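Local coordinates for protein 1-deoxy-D-xylulose 5-phosphate reductoisomerase (Zymomonas mobilis, PDB 1R0K) that catalyses the NADPH-dependent rearrangement and reduction of 1-deoxy-D-xylulose 5-phosphate to 2-C-methyl-D-erythritol 4-phosphate in isoprenoid biosynthesis, at residues Ile34-Asn39 with Ala46-Arg51; Arg56-Asp61 with Val87-Met92; Ala347-Lys352 with Ile377-Leu382. One frame throughout, in Å; residues are numbered along the deposited sequence.

Interaction 1 (Ile34-Asn39 with Ala46-Arg51); sequences IALTAN and ADAAKR. With ACT (acetate ion), chain F.
The peptide plane joining Ala48 to Ala49 has the Leu36 CD1 methyl on one face: CD1 lies 3.7 Å from Ala48 C and 3.6 Å from Ala49 N, nearly all of it height above the plane. A second flat group, the guanidinium of Arg51, has Ala48 CA over one face, displaced toward the rim, while its NE is held in a salt bridge with Glu25. The third is the acetate. Asn39 N donates to its O atom at 2.9 Å, with an N-H...O angle of 153°, but from well above the carboxylate plane, and Asn39 CB sits 3.4 Å from acetate OXT. The Leu36 contact joins strand 31-38 to helix 42-51 within the Rossmann-type beta-alpha-beta unit completed by strand 56-59; it carries the packing between the two segments, while Ala49 also touches Ala57 of that last strand. With CG anti to the carbonyl carbon (chi1 -65°) and an extended second torsion, Leu36 CD1 reaches Ala48 CB at 3.8 Å; within 46-51 it meets the side chains of Ala48 and Ala49 alone, and Leu36 also packs on Val9. Thr13 OG1, Arg40 N and Asn41 N also bind the acetate; all three are predicted to bind NADPH, consistent with a cofactor anion pocket.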
loop_
_atom_site.group_PDB
_atom_site.type_symbol
_atom_site.label_atom_id
_atom_site.label_comp_id
_atom_site.label_asym_id
_atom_site.label_seq_id
_atom_site.Cartn_x
_atom_site.Cartn_y
_atom_site.Cartn_z
ATOM N N ILE B 34 3.513 -30.368 -12.353
ATOM C CA ILE B 34 2.664 -31.320 -13.045
ATOM C C ILE B 34 2.910 -31.177 -14.542
ATOM O O ILE B 34 3.597 -31.997 -15.148
ATOM C CB ILE B 34 1.167 -31.066 -12.747
ATOM C CG1 ILE B 34 0.904 -31.179 -11.243
ATOM C CG2 ILE B 34 0.304 -32.078 -13.498
ATOM C CD1 ILE B 34 1.249 -32.531 -10.654
ATOM N N ALA B 35 2.365 -30.126 -15.141
ATOM C CA ALA B 35 2.552 -29.918 -16.568
ATOM C C ALA B 35 3.193 -28.585 -16.906
ATOM O O ALA B 35 3.030 -27.596 -16.193
ATOM C CB ALA B 35 1.222 -30.040 -17.290
ATOM N N LEU B 36 3.947 -28.582 -17.997
ATOM C CA LEU B 36 4.577 -27.374 -18.506
ATOM C C LEU B 36 4.208 -27.369 -19.977
ATOM O O LEU B 36 4.190 -28.422 -20.612
ATOM C CB LEU B 36 6.100 -27.431 -18.366
ATOM C CG LEU B 36 6.717 -27.467 -16.968
ATOM C CD1 LEU B 36 8.232 -27.367 -17.112
ATOM C CD2 LEU B 36 6.185 -26.314 -16.111
ATOM N N THR B 37 3.893 -26.204 -20.525
ATOM C CA THR B 37 3.548 -26.144 -21.936
ATOM C C THR B 37 4.295 -25.002 -22.592
ATOM O O THR B 37 4.715 -24.059 -21.927
ATOM C CB THR B 37 2.044 -25.905 -22.155
ATOM O OG1 THR B 37 1.745 -24.516 -21.970
ATOM C CG2 THR B 37 1.226 -26.741 -21.184
ATOM N N ALA B 38 4.466 -25.104 -23.904
ATOM C CA ALA B 38 5.135 -24.068 -24.673
ATOM C C ALA B 38 4.427 -23.997 -26.017
ATOM O O ALA B 38 3.532 -24.795 -26.293
ATOM C CB ALA B 38 6.610 -24.409 -24.857
ATOM N N ASN B 39 4.816 -23.037 -26.847
ATOM C CA ASN B 39 4.201 -22.882 -28.157
ATOM C C ASN B 39 5.060 -23.532 -29.238
ATOM O O ASN B 39 4.628 -24.477 -29.895
ATOM C CB ASN B 39 4.000 -21.397 -28.467
ATOM C CG ASN B 39 3.243 -21.171 -29.761
ATOM O OD1 ASN B 39 2.152 -21.705 -29.955
ATOM N ND2 ASN B 39 3.817 -20.368 -30.652
ATOM N N ALA B 46 11.473 -28.759 -23.029
ATOM C CA ALA B 46 12.042 -30.036 -22.615
ATOM C C ALA B 46 13.030 -29.922 -21.462
ATOM O O ALA B 46 12.955 -30.686 -20.501
ATOM C CB ALA B 46 12.708 -30.717 -23.807
ATOM N N ASP B 47 13.961 -28.980 -21.559
ATOM C CA ASP B 47 14.942 -28.800 -20.498
ATOM C C ASP B 47 14.261 -28.489 -19.173
ATOM O O ASP B 47 14.576 -29.094 -18.152
ATOM C CB ASP B 47 15.921 -27.685 -20.854
ATOM C CG ASP B 47 16.910 -28.108 -21.917
ATOM O OD1 ASP B 47 17.422 -29.248 -21.825
ATOM O OD2 ASP B 47 17.178 -27.301 -22.836
ATOM N N ALA B 48 13.322 -27.549 -19.197
ATOM C CA ALA B 48 12.589 -27.169 -17.991
ATOM C C ALA B 48 11.832 -28.364 -17.422
ATOM O O ALA B 48 11.839 -28.602 -16.211
ATOM C CB ALA B 48 11.615 -26.043 -18.306
ATOM N N ALA B 49 11.178 -29.115 -18.301
ATOM C CA ALA B 49 10.411 -30.282 -17.886
ATOM C C ALA B 49 11.304 -31.310 -17.199
ATOM O O ALA B 49 10.959 -31.844 -16.142
ATOM C CB ALA B 49 9.728 -30.908 -19.098
ATOM N N LYS B 50 12.455 -31.587 -17.802
ATOM C CA LYS B 50 13.383 -32.558 -17.240
ATOM C C LYS B 50 13.983 -32.079 -15.921
ATOM O O LYS B 50 14.149 -32.865 -14.992
ATOM C CB LYS B 50 14.491 -32.874 -18.253
ATOM C CG LYS B 50 13.983 -33.655 -19.458
ATOM C CD LYS B 50 15.105 -34.104 -20.377
ATOM C CE LYS B 50 15.733 -32.943 -21.110
ATOM N NZ LYS B 50 16.771 -33.439 -22.054
ATOM N N ARG B 51 14.299 -30.792 -15.839
ATOM C CA ARG B 51 14.868 -30.229 -14.619
ATOM C C ARG B 51 13.907 -30.378 -13.449
ATOM O O ARG B 51 14.285 -30.855 -12.377
ATOM C CB ARG B 51 15.167 -28.743 -14.784
ATOM C CG ARG B 51 16.237 -28.398 -15.778
ATOM C CD ARG B 51 16.754 -27.004 -15.488
ATOM N NE ARG B 51 15.691 -26.002 -15.476
ATOM C CZ ARG B 51 15.218 -25.404 -16.564
ATOM N NH1 ARG B 51 14.248 -24.503 -16.462
ATOM N NH2 ARG B 51 15.724 -25.698 -17.756
HETATM C C ACT F . 7.191 -20.239 -27.369
HETATM O O ACT F . 7.251 -21.435 -26.850
HETATM O OXT ACT F . 7.069 -19.967 -28.608
HETATM C CH3 ACT F . 7.262 -19.015 -26.514
#

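Interaction 2 (Arg56-Asp61 with Val87-Met92); sequences RAVIAD and VEAAMM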
loop_
_atom_site.group_PDB
_atom_site.type_symbol
_atom_site.label_atom_id
_atom_site.label_comp_id
_atom_site.label_asym_id
_atom_site.label_seq_id
_atom_site.Cartn_x
_atom_site.Cartn_y
_atom_site.Cartn_z
ATOM N N ARG B 56 4.369 -34.000 -17.332
ATOM C CA ARG B 56 4.051 -33.886 -18.747
ATOM C C ARG B 56 4.482 -32.550 -19.328
ATOM O O ARG B 56 4.458 -31.532 -18.641
ATOM C CB ARG B 56 2.545 -34.067 -18.949
ATOM C CG ARG B 56 2.095 -34.000 -20.402
ATOM C CD ARG B 56 0.589 -34.173 -20.502
ATOM N NE ARG B 56 0.144 -35.394 -19.840
ATOM C CZ ARG B 56 -1.128 -35.754 -19.712
ATOM N NH1 ARG B 56 -2.091 -34.986 -20.207
ATOM N NH2 ARG B 56 -1.437 -36.878 -19.077
ATOM N N ALA B 57 4.879 -32.571 -20.595
ATOM C CA ALA B 57 5.292 -31.371 -21.310
ATOM C C ALA B 57 4.473 -31.319 -22.592
ATOM O O ALA B 57 4.386 -32.304 -23.325
ATOM C CB ALA B 57 6.776 -31.431 -21.638
ATOM N N VAL B 58 3.869 -30.172 -22.868
ATOM C CA VAL B 58 3.052 -30.047 -24.061
ATOM C C VAL B 58 3.529 -28.941 -24.978
ATOM O O VAL B 58 3.717 -27.802 -24.552
ATOM C CB VAL B 58 1.579 -29.773 -23.700
ATOM C CG1 VAL B 58 0.716 -29.825 -24.952
ATOM C CG2 VAL B 58 1.093 -30.785 -22.682
ATOM N N ILE B 59 3.742 -29.288 -26.242
ATOM C CA ILE B 59 4.149 -28.300 -27.223
ATOM C C ILE B 59 2.877 -28.006 -28.023
ATOM O O ILE B 59 2.253 -28.910 -28.574
ATOM C CB ILE B 59 5.286 -28.843 -28.131
ATOM C CG1 ILE B 59 5.862 -27.705 -28.975
ATOM C CG2 ILE B 59 4.778 -29.988 -29.000
ATOM C CD1 ILE B 59 6.560 -26.645 -28.157
ATOM N N ALA B 60 2.477 -26.740 -28.052
ATOM C CA ALA B 60 1.260 -26.328 -28.743
ATOM C C ALA B 60 1.210 -26.711 -30.217
ATOM O O ALA B 60 0.189 -27.184 -30.712
ATOM C CB ALA B 60 1.071 -24.822 -28.594
ATOM N N ASP B 61 2.317 -26.495 -30.913
ATOM C CA ASP B 61 2.398 -26.793 -32.334
ATOM C C ASP B 61 2.474 -28.300 -32.590
ATOM O O ASP B 61 3.471 -28.944 -32.265
ATOM C CB ASP B 61 3.628 -26.098 -32.919
ATOM C CG ASP B 61 3.563 -25.972 -34.419
ATOM O OD1 ASP B 61 3.424 -27.015 -35.091
ATOM O OD2 ASP B 61 3.647 -24.829 -34.922
ATOM N N VAL B 87 -5.368 -28.081 -23.198
ATOM C CA VAL B 87 -6.521 -28.093 -22.316
ATOM C C VAL B 87 -6.401 -29.247 -21.331
ATOM O O VAL B 87 -6.647 -29.081 -20.139
ATOM C CB VAL B 87 -7.832 -28.226 -23.117
ATOM C CG1 VAL B 87 -9.013 -28.399 -22.167
ATOM C CG2 VAL B 87 -8.030 -26.987 -23.980
ATOM N N GLU B 88 -6.008 -30.416 -21.824
ATOM C CA GLU B 88 -5.862 -31.577 -20.956
ATOM C C GLU B 88 -4.813 -31.324 -19.883
ATOM O O GLU B 88 -5.014 -31.665 -18.719
ATOM C CB GLU B 88 -5.500 -32.816 -21.777
ATOM C CG GLU B 88 -6.623 -33.272 -22.698
ATOM C CD GLU B 88 -6.215 -34.423 -23.597
ATOM O OE1 GLU B 88 -5.755 -35.460 -23.070
ATOM O OE2 GLU B 88 -6.355 -34.289 -24.832
ATOM N N ALA B 89 -3.693 -30.718 -20.267
ATOM C CA ALA B 89 -2.647 -30.414 -19.296
ATOM C C ALA B 89 -3.214 -29.518 -18.196
ATOM O O ALA B 89 -2.936 -29.714 -17.012
ATOM C CB ALA B 89 -1.478 -29.718 -19.980
ATOM N N ALA B 90 -4.022 -28.541 -18.599
ATOM C CA ALA B 90 -4.630 -27.600 -17.665
ATOM C C ALA B 90 -5.632 -28.275 -16.735
ATOM O O ALA B 90 -6.012 -27.717 -15.705
ATOM C CB ALA B 90 -5.318 -26.470 -18.439
ATOM N N MET B 91 -6.055 -29.478 -17.103
ATOM C CA MET B 91 -7.023 -30.221 -16.309
ATOM C C MET B 91 -6.377 -31.341 -15.501
ATOM O O MET B 91 -7.075 -32.140 -14.887
ATOM C CB MET B 91 -8.098 -30.811 -17.229
ATOM C CG MET B 91 -8.961 -29.770 -17.921
ATOM S SD MET B 91 -10.097 -30.505 -19.119
ATOM C CE MET B 91 -11.353 -31.166 -18.033
ATOM N N MET B 92 -5.047 -31.399 -15.494
ATOM C CA MET B 92 -4.357 -32.449 -14.755
ATOM C C MET B 92 -4.478 -32.332 -13.234
ATOM O O MET B 92 -4.069 -33.236 -12.506
ATOM C CB MET B 92 -2.890 -32.523 -15.188
ATOM C CG MET B 92 -2.720 -33.075 -16.602
ATOM S SD MET B 92 -1.005 -33.272 -17.106
ATOM C CE MET B 92 -0.573 -34.802 -16.224
#
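In the parallel sheet of the Rossmann-type NADPH-binding domain, strand 56-59 receives on one face the last turn of helix 83-90, part of the crossover that leads from strand 78-81 to strand 96-99. The principal pair is Arg56 with Met92. Met92 SD stands 3.5 Å above the plane of the Arg56 guanidinium, shifted toward its rim, and is 3.6 Å from Arg56 CZ. The thioether's bend (chi3 78°) sets the terminal methyl over the same group, with Met92 CE 3.6 Å from Arg56 NH2. Arg56 leaves the strand extended through its first two torsions and turns only at chi3 (-54°), a shape that also leaves its CD 3.9 Å from Met92 SD. Near the guanidinium plane, at the edge, Glu88 CB is 4.3 Å from Arg56 NH1; the Glu88 carboxylate itself makes no salt bridge here, and the charge is paired instead through NH2 with Glu78. Were the Arg56 side chain cut back to an alanine, Met92 SD and CE would probably lose the flat group they rest on and Glu78 its salt-bridge mate. Deeper in, the contact is purely apolar: Val58 CG2 meets Ala89 CB at 3.9 Å. Val58 also touches Ala85 and Leu86 one turn earlier, Ala89 and Met92 extend the packing onto Ala35 of adjacent strand 31-38, and helix 107-115 lies against Val87, Ala90 and Met91.

Interaction 3 (Ala347-Lys352 with Ile377-Leu382); sequences AKIVEK and IQAAAL
Ile349 and Leu382 reach across two helices in opposite senses, each branched side chain ending on the other helix's backbone. The axes of the two short segments approach to 9.3 Å with 123° between their directions, a steep crossing, nearer perpendicular than antiparallel, and the backbones come nearest at Ile349 and Ala379, whose CA atoms are 6.5 Å apart. Ile349 uses both of its branches. CG2, anti to the backbone N, lies beside the backbone of Ala379, 3.9 Å from its O and 4.3 Å from its CB. The other branch is turned by a second torsion of -61°, which takes CD1 off an extended path and lays it 4.0 Å from Leu382 O. One residue therefore touches two successive turns of the facing helix. Leu382 answers with a single methyl: its CG is anti to the carbonyl carbon and chi2 is 165°, a nearly extended course that carries CD1 to 3.8 Å from Lys352 C and 4.0 Å from Lys352 CB. Lys352 offers just the base of its side chain here; its chain leads away from the partner helix, and the ammonium group makes no contact with 377-382. No hydrogen bond links the segments, and the close approach at Ala379 is consistent with its small side chain. The contact is plain packing between helices 345-356 and 365-385 of the C-terminal helical region. Thr353, a turn beyond Ile349, touches both Ala379 and Leu382, while helix 321-337 packs against both helices, with Ala332 against Ile349 and Ala328 against Ala379.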
loop_
_atom_site.group_PDB
_atom_site.type_symbol
_atom_site.label_atom_id
_atom_site.label_comp_id
_atom_site.label_asym_id
_atom_site.label_seq_id
_atom_site.Cartn_x
_atom_site.Cartn_y
_atom_site.Cartn_z
ATOM N N ALA B 347 -6.352 3.779 -33.914
ATOM C CA ALA B 347 -7.516 4.026 -33.071
ATOM C C ALA B 347 -8.747 4.350 -33.912
ATOM O O ALA B 347 -9.873 4.078 -33.499
ATOM C CB ALA B 347 -7.234 5.171 -32.090
ATOM N N LYS B 348 -8.543 4.945 -35.083
ATOM C CA LYS B 348 -9.682 5.270 -35.940
ATOM C C LYS B 348 -10.325 4.001 -36.480
ATOM O O LYS B 348 -11.546 3.874 -36.485
ATOM C CB LYS B 348 -9.254 6.185 -37.092
ATOM C CG LYS B 348 -8.904 7.591 -36.625
ATOM C CD LYS B 348 -8.569 8.523 -37.780
ATOM C CE LYS B 348 -8.201 9.908 -37.254
ATOM N NZ LYS B 348 -7.922 10.880 -38.352
ATOM N N ILE B 349 -9.506 3.057 -36.929
ATOM C CA ILE B 349 -10.029 1.801 -37.446
ATOM C C ILE B 349 -10.755 1.072 -36.323
ATOM O O ILE B 349 -11.827 0.499 -36.533
ATOM C CB ILE B 349 -8.899 0.888 -37.986
ATOM C CG1 ILE B 349 -8.244 1.525 -39.219
ATOM C CG2 ILE B 349 -9.455 -0.488 -38.327
ATOM C CD1 ILE B 349 -9.178 1.755 -40.375
ATOM N N VAL B 350 -10.175 1.095 -35.125
ATOM C CA VAL B 350 -10.805 0.422 -33.995
ATOM C C VAL B 350 -12.170 1.048 -33.731
ATOM O O VAL B 350 -13.164 0.339 -33.572
ATOM C CB VAL B 350 -9.929 0.507 -32.721
ATOM C CG1 VAL B 350 -10.689 -0.043 -31.522
ATOM C CG2 VAL B 350 -8.646 -0.298 -32.928
ATOM N N GLU B 351 -12.219 2.375 -33.710
ATOM C CA GLU B 351 -13.469 3.091 -33.470
ATOM C C GLU B 351 -14.524 2.735 -34.517
ATOM O O GLU B 351 -15.672 2.430 -34.176
ATOM C CB GLU B 351 -13.227 4.601 -33.496
ATOM C CG GLU B 351 -14.354 5.409 -32.873
ATOM C CD GLU B 351 -14.215 6.900 -33.119
ATOM O OE1 GLU B 351 -13.070 7.400 -33.131
ATOM O OE2 GLU B 351 -15.252 7.575 -33.288
ATOM N N LYS B 352 -14.140 2.791 -35.790
ATOM C CA LYS B 352 -15.056 2.474 -36.884
ATOM C C LYS B 352 -15.610 1.062 -36.753
ATOM O O LYS B 352 -16.807 0.836 -36.933
ATOM C CB LYS B 352 -14.355 2.621 -38.237
ATOM C CG LYS B 352 -14.106 4.061 -38.660
ATOM C CD LYS B 352 -13.411 4.123 -40.013
ATOM C CE LYS B 352 -13.174 5.554 -40.466
ATOM N NZ LYS B 352 -14.451 6.310 -40.640
ATOM N N ILE B 377 -12.168 -9.494 -39.532
ATOM C CA ILE B 377 -12.533 -9.368 -40.934
ATOM C C ILE B 377 -13.147 -7.997 -41.223
ATOM O O ILE B 377 -12.825 -7.365 -42.226
ATOM C CB ILE B 377 -13.513 -10.485 -41.335
ATOM C CG1 ILE B 377 -12.778 -11.828 -41.317
ATOM C CG2 ILE B 377 -14.105 -10.206 -42.710
ATOM C CD1 ILE B 377 -13.666 -13.019 -41.576
ATOM N N GLN B 378 -14.023 -7.537 -40.336
ATOM C CA GLN B 378 -14.673 -6.235 -40.492
ATOM C C GLN B 378 -13.662 -5.089 -40.399
ATOM O O GLN B 378 -13.734 -4.117 -41.156
ATOM C CB GLN B 378 -15.737 -6.060 -39.412
ATOM C CG GLN B 378 -16.841 -7.090 -39.472
ATOM C CD GLN B 378 -17.974 -6.655 -40.362
ATOM O OE1 GLN B 378 -17.768 -6.307 -41.531
ATOM N NE2 GLN B 378 -19.188 -6.664 -39.817
ATOM N N ALA B 379 -12.727 -5.203 -39.461
ATOM C CA ALA B 379 -11.705 -4.183 -39.282
ATOM C C ALA B 379 -10.852 -4.092 -40.543
ATOM O O ALA B 379 -10.572 -2.995 -41.037
ATOM C CB ALA B 379 -10.828 -4.521 -38.072
ATOM N N ALA B 380 -10.444 -5.249 -41.061
ATOM C CA ALA B 380 -9.622 -5.302 -42.265
ATOM C C ALA B 380 -10.339 -4.637 -43.434
ATOM O O ALA B 380 -9.726 -3.901 -44.210
ATOM C CB ALA B 380 -9.287 -6.750 -42.614
ATOM N N ALA B 381 -11.639 -4.902 -43.555
ATOM C CA ALA B 381 -12.438 -4.327 -44.630
ATOM C C ALA B 381 -12.446 -2.812 -44.497
ATOM O O ALA B 381 -12.308 -2.100 -45.488
ATOM C CB ALA B 381 -13.862 -4.864 -44.575
ATOM N N LEU B 382 -12.608 -2.329 -43.268
ATOM C CA LEU B 382 -12.630 -0.894 -42.992
ATOM C C LEU B 382 -11.250 -0.271 -43.195
ATOM O O LEU B 382 -11.127 0.839 -43.717
ATOM C CB LEU B 382 -13.097 -0.644 -41.556
ATOM C CG LEU B 382 -14.557 -1.001 -41.257
ATOM C CD1 LEU B 382 -14.789 -1.072 -39.757
ATOM C CD2 LEU B 382 -15.470 0.036 -41.899
#

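Interactions 1 and 2 share one parallel sheet, their centres 10 Å apart. Leu36 O to Val58 N, 2.9 Å, and Ala38 O to Ala60 N, 2.8 Å, probably hydrogen-bond the strands. Strand 31-38 faces both ways: Leu36 meets helix 42-51 and Ala35 touches Ala89 of helix 83-90, so the helices cover opposite faces. Interaction 1 is buried and apolar, with an anion at its end; interaction 2 grades from a buried valine-alanine pair to an arginine near the surface. Interaction 3, helix on helix, lies about 21 Å from interaction 1 between nearest atoms. Interactions 2 and 3 are partly buried; none of the three has a salt bridge between its segments, and interaction 3 sets methyls chiefly against backbone.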